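Local coordinates for protein geranylgeranyl pyrophosphate synthase (Corynebacterium glutamicum, PDB 3LK5) that probably joins five-carbon isoprenoid diphosphates into longer prenyl diphosphates as a magnesium-dependent prenyltransferase of the FPP/GGPP synthase family, at residues L91-S96 / S166-E171; A95-I100 / A222-L227. All coordinates share one frame; numbering follows the deposited sequence.

Contact 1 (L91-S96 / S166-E171)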
ATOM      1  N   LEU A  91       2.663  11.699 -18.956  1.00 22.24           N
ATOM      2  CA  LEU A  91       2.225  10.344 -19.293  1.00 22.67           C
ATOM      3  C   LEU A  91       2.564   9.352 -18.167  1.00 23.09           C
ATOM      4  O   LEU A  91       1.799   8.416 -17.908  1.00 23.21           O
ATOM      5  CB  LEU A  91       2.904   9.858 -20.604  1.00 23.68           C
ATOM      6  CG  LEU A  91       2.449  10.661 -21.846  1.00 28.78           C
ATOM      7  CD1 LEU A  91       3.302  10.239 -23.090  1.00 25.52           C
ATOM      8  CD2 LEU A  91       0.981  10.434 -22.120  1.00 25.18           C
ATOM      9  N   ASP A  92       3.695   9.558 -17.511  1.00 22.86           N
ATOM     10  CA  ASP A  92       4.049   8.683 -16.378  1.00 23.68           C
ATOM     11  C   ASP A  92       3.123   8.891 -15.201  1.00 23.40           C
ATOM     12  O   ASP A  92       2.727   7.904 -14.535  1.00 22.45           O
ATOM     13  CB  ASP A  92       5.482   8.947 -15.942  1.00 24.83           C
ATOM     14  CG  ASP A  92       6.497   8.230 -16.833  1.00 35.25           C
ATOM     15  OD1 ASP A  92       6.166   7.311 -17.596  1.00 26.64           O
ATOM     16  OD2 ASP A  92       7.651   8.613 -16.792  1.00 29.70           O
ATOM     17  N   ALA A  93       2.767  10.166 -14.949  1.00 22.57           N
ATOM     18  CA  ALA A  93       1.747  10.440 -13.899  1.00 22.63           C
ATOM     19  C   ALA A  93       0.441   9.745 -14.197  1.00 23.33           C
ATOM     20  O   ALA A  93      -0.141   9.109 -13.306  1.00 22.57           O
ATOM     21  CB  ALA A  93       1.525  11.968 -13.701  1.00 22.56           C
ATOM     22  N   ALA A  94      -0.045   9.865 -15.452  1.00 21.87           N
ATOM     23  CA  ALA A  94      -1.243   9.143 -15.833  1.00 22.06           C
ATOM     24  C   ALA A  94      -1.140   7.633 -15.673  1.00 22.01           C
ATOM     25  O   ALA A  94      -2.053   6.983 -15.136  1.00 22.00           O
ATOM     26  CB  ALA A  94      -1.665   9.537 -17.324  1.00 21.80           C
ATOM     27  N   ALA A  95      -0.012   7.084 -16.116  1.00 22.51           N
ATOM     28  CA  ALA A  95       0.194   5.640 -16.119  1.00 23.37           C
ATOM     29  C   ALA A  95       0.331   5.067 -14.716  1.00 22.72           C
ATOM     30  O   ALA A  95      -0.001   3.891 -14.493  1.00 23.06           O
ATOM     31  CB  ALA A  95       1.466   5.285 -16.959  1.00 22.56           C
ATOM     32  N   SER A  96       0.802   5.888 -13.772  1.00 23.25           N
ATOM     33  CA  SER A  96       1.013   5.407 -12.381  1.00 23.36           C
ATOM     34  C   SER A  96      -0.307   4.865 -11.790  1.00 23.32           C
ATOM     35  O   SER A  96      -0.303   4.007 -10.902  1.00 22.95           O
ATOM     36  CB  SER A  96       1.571   6.524 -11.481  1.00 23.61           C
ATOM     37  OG  SER A  96       0.539   7.473 -11.210  1.00 22.69           O
ATOM     38  N   SER A 166       8.365  11.021 -11.706  1.00 22.74           N
ATOM     39  CA  SER A 166       7.917  11.203 -13.097  1.00 24.31           C
ATOM     40  C   SER A 166       8.711  12.289 -13.814  1.00 26.19           C
ATOM     41  O   SER A 166       8.780  12.286 -15.052  1.00 28.05           O
ATOM     42  CB  SER A 166       6.439  11.601 -13.119  1.00 22.52           C
ATOM     43  OG  SER A 166       6.232  12.792 -12.363  1.00 23.43           O
ATOM     44  N   GLY A 167       9.258  13.229 -13.042  1.00 25.45           N
ATOM     45  CA  GLY A 167       9.904  14.408 -13.619  1.00 25.58           C
ATOM     46  C   GLY A 167       8.955  15.590 -13.728  1.00 25.29           C
ATOM     47  O   GLY A 167       9.353  16.622 -14.251  1.00 25.44           O
ATOM     48  N   LEU A 168       7.697  15.457 -13.256  1.00 23.48           N
ATOM     49  CA  LEU A 168       6.832  16.644 -13.048  1.00 24.01           C
ATOM     50  C   LEU A 168       7.583  17.646 -12.163  1.00 25.45           C
ATOM     51  O   LEU A 168       8.300  17.239 -11.233  1.00 25.63           O
ATOM     52  CB  LEU A 168       5.512  16.256 -12.351  1.00 23.35           C
ATOM     53  CG  LEU A 168       4.481  15.504 -13.224  1.00 25.21           C
ATOM     54  CD1 LEU A 168       3.237  15.185 -12.398  1.00 23.40           C
ATOM     55  CD2 LEU A 168       4.098  16.362 -14.450  1.00 23.08           C
ATOM     56  N   SER A 169       7.418  18.927 -12.456  1.00 24.62           N
ATOM     57  CA  SER A 169       8.000  20.004 -11.666  1.00 26.61           C
ATOM     58  C   SER A 169       7.464  19.956 -10.228  1.00 27.05           C
ATOM     59  O   SER A 169       6.388  19.394  -9.974  1.00 25.59           O
ATOM     60  CB  SER A 169       7.652  21.355 -12.294  1.00 27.07           C
ATOM     61  OG  SER A 169       6.257  21.638 -12.173  1.00 25.63           O
ATOM     62  N   ALA A 170       8.214  20.552  -9.300  1.00 27.49           N
ATOM     63  CA  ALA A 170       7.735  20.712  -7.915  1.00 28.21           C
ATOM     64  C   ALA A 170       6.354  21.330  -7.872  1.00 27.68           C
ATOM     65  O   ALA A 170       5.524  20.937  -7.053  1.00 27.97           O
ATOM     66  CB  ALA A 170       8.680  21.582  -7.143  1.00 29.67           C
ATOM     67  N   GLU A 171       6.121  22.362  -8.707  1.00 26.35           N
ATOM     68  CA  GLU A 171       4.833  23.057  -8.715  1.00 26.97           C
ATOM     69  C   GLU A 171       3.700  22.122  -9.158  1.00 25.04           C
ATOM     70  O   GLU A 171       2.618  22.084  -8.528  1.00 24.38           O
ATOM     71  CB  GLU A 171       4.898  24.294  -9.630  1.00 29.23           C
ATOM     72  CG  GLU A 171       5.869  25.381  -9.130  1.00 41.38           C
ATOM     73  CD  GLU A 171       7.401  25.073  -9.292  1.00 33.70           C
ATOM     74  OE1 GLU A 171       7.858  24.067  -9.918  1.00 40.89           O
ATOM     75  OE2 GLU A 171       8.180  25.908  -8.771  1.00 42.59           O
TER
HETATM   76  O   HOH W   1       9.422  10.833 -17.368  1.00 36.93           O
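Ser166 turns its CB onto one flank of a helix at Asp92 and Ala93, an example of how a helix-linking turn can be docked by a serine methylene and one leucine methyl group. The Asp92 and Ser166 CB atoms meet at 4.0 Å, and Ser166 CB also lies 4.3 Å from Ala93 N, so it is the serine's carbon that faces the helix. Its hydroxyl serves the turn instead. With chi1 at 58°, OG sits between the backbone N and the carbonyl carbon and accepts from Leu168 N at 3.2 Å, nearly straight at 168°, which makes an ST turn; it also bonds to Leu163 O. Gly167, with a positive phi of 94°, carries the chain round this turn. Leu168 then reaches back, its CD1 meeting Ala93 CB at 3.9 Å. A water bridges the polar groups, donating to Asp92 OD2 at 2.9 Å and to Ser166 O at 2.8 Å, while Asp92 OD1 forms a salt bridge with Arg28. The segments thus join helix 87-111 to the linker between helices 144-164 and 170-199, the latter starting right after its N-cap, Ser169. Met162 and Leu163 of helix 144-164 continue the packing against helix 87-111, helix 21-43 covers another part of it at Leu91, and Ala170 touches Ala170 of the second subunit.

Contact 2 (A95-I100 / A222-L227)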
ATOM      1  N   ALA A  95      -0.012   7.084 -16.116  1.00 22.51           N
ATOM      2  CA  ALA A  95       0.194   5.640 -16.119  1.00 23.37           C
ATOM      3  C   ALA A  95       0.331   5.067 -14.716  1.00 22.72           C
ATOM      4  O   ALA A  95      -0.001   3.891 -14.493  1.00 23.06           O
ATOM      5  CB  ALA A  95       1.466   5.285 -16.959  1.00 22.56           C
ATOM      6  N   SER A  96       0.802   5.888 -13.772  1.00 23.25           N
ATOM      7  CA  SER A  96       1.013   5.407 -12.381  1.00 23.36           C
ATOM      8  C   SER A  96      -0.307   4.865 -11.790  1.00 23.32           C
ATOM      9  O   SER A  96      -0.303   4.007 -10.902  1.00 22.95           O
ATOM     10  CB  SER A  96       1.571   6.524 -11.481  1.00 23.61           C
ATOM     11  OG  SER A  96       0.539   7.473 -11.210  1.00 22.69           O
ATOM     12  N   LEU A  97      -1.442   5.388 -12.263  1.00 19.95           N
ATOM     13  CA  LEU A  97      -2.745   4.877 -11.837  1.00 21.79           C
ATOM     14  C   LEU A  97      -2.941   3.386 -12.059  1.00 22.96           C
ATOM     15  O   LEU A  97      -3.683   2.747 -11.311  1.00 22.17           O
ATOM     16  CB  LEU A  97      -3.885   5.628 -12.548  1.00 22.15           C
ATOM     17  CG  LEU A  97      -3.889   7.130 -12.247  1.00 22.61           C
ATOM     18  CD1 LEU A  97      -5.033   7.788 -13.006  1.00 22.83           C
ATOM     19  CD2 LEU A  97      -4.074   7.400 -10.739  1.00 23.78           C
ATOM     20  N   GLU A  98      -2.281   2.818 -13.077  1.00 23.19           N
ATOM     21  CA  GLU A  98      -2.356   1.364 -13.278  1.00 23.66           C
ATOM     22  C   GLU A  98      -1.765   0.567 -12.111  1.00 23.98           C
ATOM     23  O   GLU A  98      -2.194  -0.565 -11.846  1.00 23.15           O
ATOM     24  CB  GLU A  98      -1.624   0.957 -14.557  1.00 24.25           C
ATOM     25  CG  GLU A  98      -2.367   1.442 -15.795  1.00 25.09           C
ATOM     26  CD  GLU A  98      -3.829   0.894 -15.813  1.00 25.41           C
ATOM     27  OE1 GLU A  98      -4.040  -0.344 -15.785  1.00 27.80           O
ATOM     28  OE2 GLU A  98      -4.761   1.691 -15.772  1.00 26.88           O
ATOM     29  N   PHE A  99      -0.763   1.130 -11.439  1.00 22.92           N
ATOM     30  CA  PHE A  99      -0.237   0.419 -10.253  1.00 23.22           C
ATOM     31  C   PHE A  99      -1.203   0.440  -9.072  1.00 23.01           C
ATOM     32  O   PHE A  99      -1.285  -0.530  -8.311  1.00 24.08           O
ATOM     33  CB  PHE A  99       1.133   0.967  -9.865  1.00 22.71           C
ATOM     34  CG  PHE A  99       2.252   0.418 -10.672  1.00 25.19           C
ATOM     35  CD1 PHE A  99       2.543  -0.945 -10.647  1.00 24.03           C
ATOM     36  CD2 PHE A  99       3.059   1.266 -11.410  1.00 23.60           C
ATOM     37  CE1 PHE A  99       3.624  -1.463 -11.359  1.00 26.17           C
ATOM     38  CE2 PHE A  99       4.139   0.762 -12.128  1.00 24.55           C
ATOM     39  CZ  PHE A  99       4.408  -0.624 -12.098  1.00 24.43           C
ATOM     40  N   ILE A 100      -1.930   1.541  -8.907  1.00 22.62           N
ATOM     41  CA  ILE A 100      -2.975   1.587  -7.882  1.00 22.88           C
ATOM     42  C   ILE A 100      -3.984   0.515  -8.223  1.00 23.62           C
ATOM     43  O   ILE A 100      -4.391  -0.265  -7.353  1.00 23.80           O
ATOM     44  CB  ILE A 100      -3.671   2.947  -7.810  1.00 24.35           C
ATOM     45  CG1 ILE A 100      -2.627   4.018  -7.478  1.00 24.23           C
ATOM     46  CG2 ILE A 100      -4.779   2.925  -6.689  1.00 24.38           C
ATOM     47  CD1 ILE A 100      -3.234   5.415  -7.298  1.00 28.61           C
ATOM     48  N   ALA A 222     -13.670  10.584 -11.772  1.00 22.16           N
ATOM     49  CA  ALA A 222     -13.587  11.968 -11.295  1.00 21.92           C
ATOM     50  C   ALA A 222     -12.192  12.367 -10.828  1.00 21.21           C
ATOM     51  O   ALA A 222     -11.673  13.411 -11.236  1.00 20.44           O
ATOM     52  CB  ALA A 222     -14.619  12.259 -10.170  1.00 22.38           C
ATOM     53  N   ARG A 223     -11.588  11.565  -9.967  1.00 22.14           N
ATOM     54  CA  ARG A 223     -10.255  11.944  -9.519  1.00 21.93           C
ATOM     55  C   ARG A 223      -9.160  11.827 -10.610  1.00 22.25           C
ATOM     56  O   ARG A 223      -8.275  12.669 -10.625  1.00 23.52           O
ATOM     57  CB  ARG A 223      -9.814  11.233  -8.219  1.00 22.39           C
ATOM     58  CG  ARG A 223     -10.666  11.555  -6.966  1.00 23.21           C
ATOM     59  CD  ARG A 223     -10.610  13.024  -6.606  1.00 23.62           C
ATOM     60  NE  ARG A 223     -11.263  13.252  -5.296  1.00 24.92           N
ATOM     61  CZ  ARG A 223     -11.546  14.459  -4.812  1.00 27.25           C
ATOM     62  NH1 ARG A 223     -11.208  15.570  -5.482  1.00 26.16           N
ATOM     63  NH2 ARG A 223     -12.132  14.579  -3.616  1.00 27.31           N
ATOM     64  N   PRO A 224      -9.194  10.796 -11.493  1.00 22.01           N
ATOM     65  CA  PRO A 224      -8.207  10.847 -12.595  1.00 21.39           C
ATOM     66  C   PRO A 224      -8.360  12.150 -13.402  1.00 21.21           C
ATOM     67  O   PRO A 224      -7.371  12.763 -13.727  1.00 20.47           O
ATOM     68  CB  PRO A 224      -8.563   9.593 -13.432  1.00 20.62           C
ATOM     69  CG  PRO A 224      -8.947   8.580 -12.314  1.00 22.82           C
ATOM     70  CD  PRO A 224      -9.861   9.473 -11.425  1.00 21.81           C
ATOM     71  N   LEU A 225      -9.590  12.567 -13.727  1.00 20.34           N
ATOM     72  CA  LEU A 225      -9.773  13.847 -14.467  1.00 21.21           C
ATOM     73  C   LEU A 225      -9.185  15.002 -13.683  1.00 22.22           C
ATOM     74  O   LEU A 225      -8.494  15.858 -14.234  1.00 22.12           O
ATOM     75  CB  LEU A 225     -11.273  14.181 -14.684  1.00 21.07           C
ATOM     76  CG  LEU A 225     -11.858  13.336 -15.846  1.00 22.88           C
ATOM     77  CD1 LEU A 225     -13.417  13.317 -15.780  1.00 22.46           C
ATOM     78  CD2 LEU A 225     -11.362  13.780 -17.231  1.00 22.47           C
ATOM     79  N   HIS A 226      -9.518  15.030 -12.391  1.00 22.50           N
ATOM     80  CA  HIS A 226      -9.008  16.054 -11.480  1.00 22.36           C
ATOM     81  C   HIS A 226      -7.475  16.068 -11.491  1.00 22.23           C
ATOM     82  O   HIS A 226      -6.853  17.123 -11.620  1.00 20.80           O
ATOM     83  CB  HIS A 226      -9.576  15.798 -10.056  1.00 21.31           C
ATOM     84  CG  HIS A 226      -9.282  16.891  -9.077  1.00 21.59           C
ATOM     85  ND1 HIS A 226      -9.647  16.818  -7.744  1.00 22.15           N
ATOM     86  CD2 HIS A 226      -8.607  18.057  -9.222  1.00 21.19           C
ATOM     87  CE1 HIS A 226      -9.208  17.901  -7.115  1.00 21.23           C
ATOM     88  NE2 HIS A 226      -8.583  18.668  -7.991  1.00 22.65           N
ATOM     89  N   LEU A 227      -6.870  14.882 -11.382  1.00 22.24           N
ATOM     90  CA  LEU A 227      -5.402  14.793 -11.374  1.00 21.81           C
ATOM     91  C   LEU A 227      -4.779  15.397 -12.655  1.00 22.41           C
ATOM     92  O   LEU A 227      -3.853  16.234 -12.593  1.00 22.13           O
ATOM     93  CB  LEU A 227      -5.012  13.308 -11.205  1.00 20.92           C
ATOM     94  CG  LEU A 227      -3.522  12.980 -11.306  1.00 22.72           C
ATOM     95  CD1 LEU A 227      -2.810  13.735 -10.126  1.00 23.37           C
ATOM     96  CD2 LEU A 227      -3.273  11.438 -11.267  1.00 22.06           C
TER
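While Leu97 meets Pro224 and Leu227, the flat groups of segment 222-227 are turned to each other, away from this contact: the Arg223 guanidinium and the His226 imidazole join edge to edge. NH1 of Arg223 donates to His226 ND1 at 3.0 Å, lying only 5° out of the ring plane, though the bond is bent to 138° at the hydrogen. ND1 is in turn within the guanidinium plane, so the two groups are joined at their rims rather than stacked. Arg223 NH2 forms a salt bridge with Glu186 of helix 170-199, and Leu243 and Ile239 of helix 236-263 pack on His226.

Of segment 95-100, Leu97 makes the contact, its two methyl groups serving different partners. Leu97 CD1 comes obliquely against the CB-CG side of Pro224, 4.0 Å from CB and 4.1 Å from CG, while CD2 meets Leu227 CD2 tip to tip at 4.2 Å. Leu227 CG is anti to the backbone N (chi1 174°), which brings CD2 to this meeting. Pro224 has no N-H to give to the preceding turn, and the helix kinks there; segment 95-100 is kinked too, Glu98 N bonding to Ala95 O.

Tyr69 of helix 65-78 adjoins Pro224, and Met183 of helix 170-199 adjoins Leu97. The chemistry is therefore divided: between the segments, buried methyl and ring carbons meet by van der Waals contact, whereas the polar groups bond elsewhere, Arg223 to His226 and Glu186, and Glu98 to Arg64. An accepting ND1 is consistent with a neutral imidazole protonated at NE2.

In the fold
The segments of contacts 1 and 2 overlap at Ala95 and Ser96 of helix 87-111, and the contact centres lie about 11 Å apart, so one helix meets two distant parts of the chain in succession. Contact 1 is peripheral, its centre about 20 Å from the centre of the chain and close to the second subunit; contact 2 lies deeper, at about 9 Å. Helix 170-199 links them: it starts within segment 166-171 and later packs Trp180 on Ser96 and Met183 on Leu97. Both contacts lie away from the magnesium-binding aspartates, though helix 87-111 bears Asp108, with Asp112 just past its end, and helix 170-199 bears Asp194; no magnesium is bound to this chain.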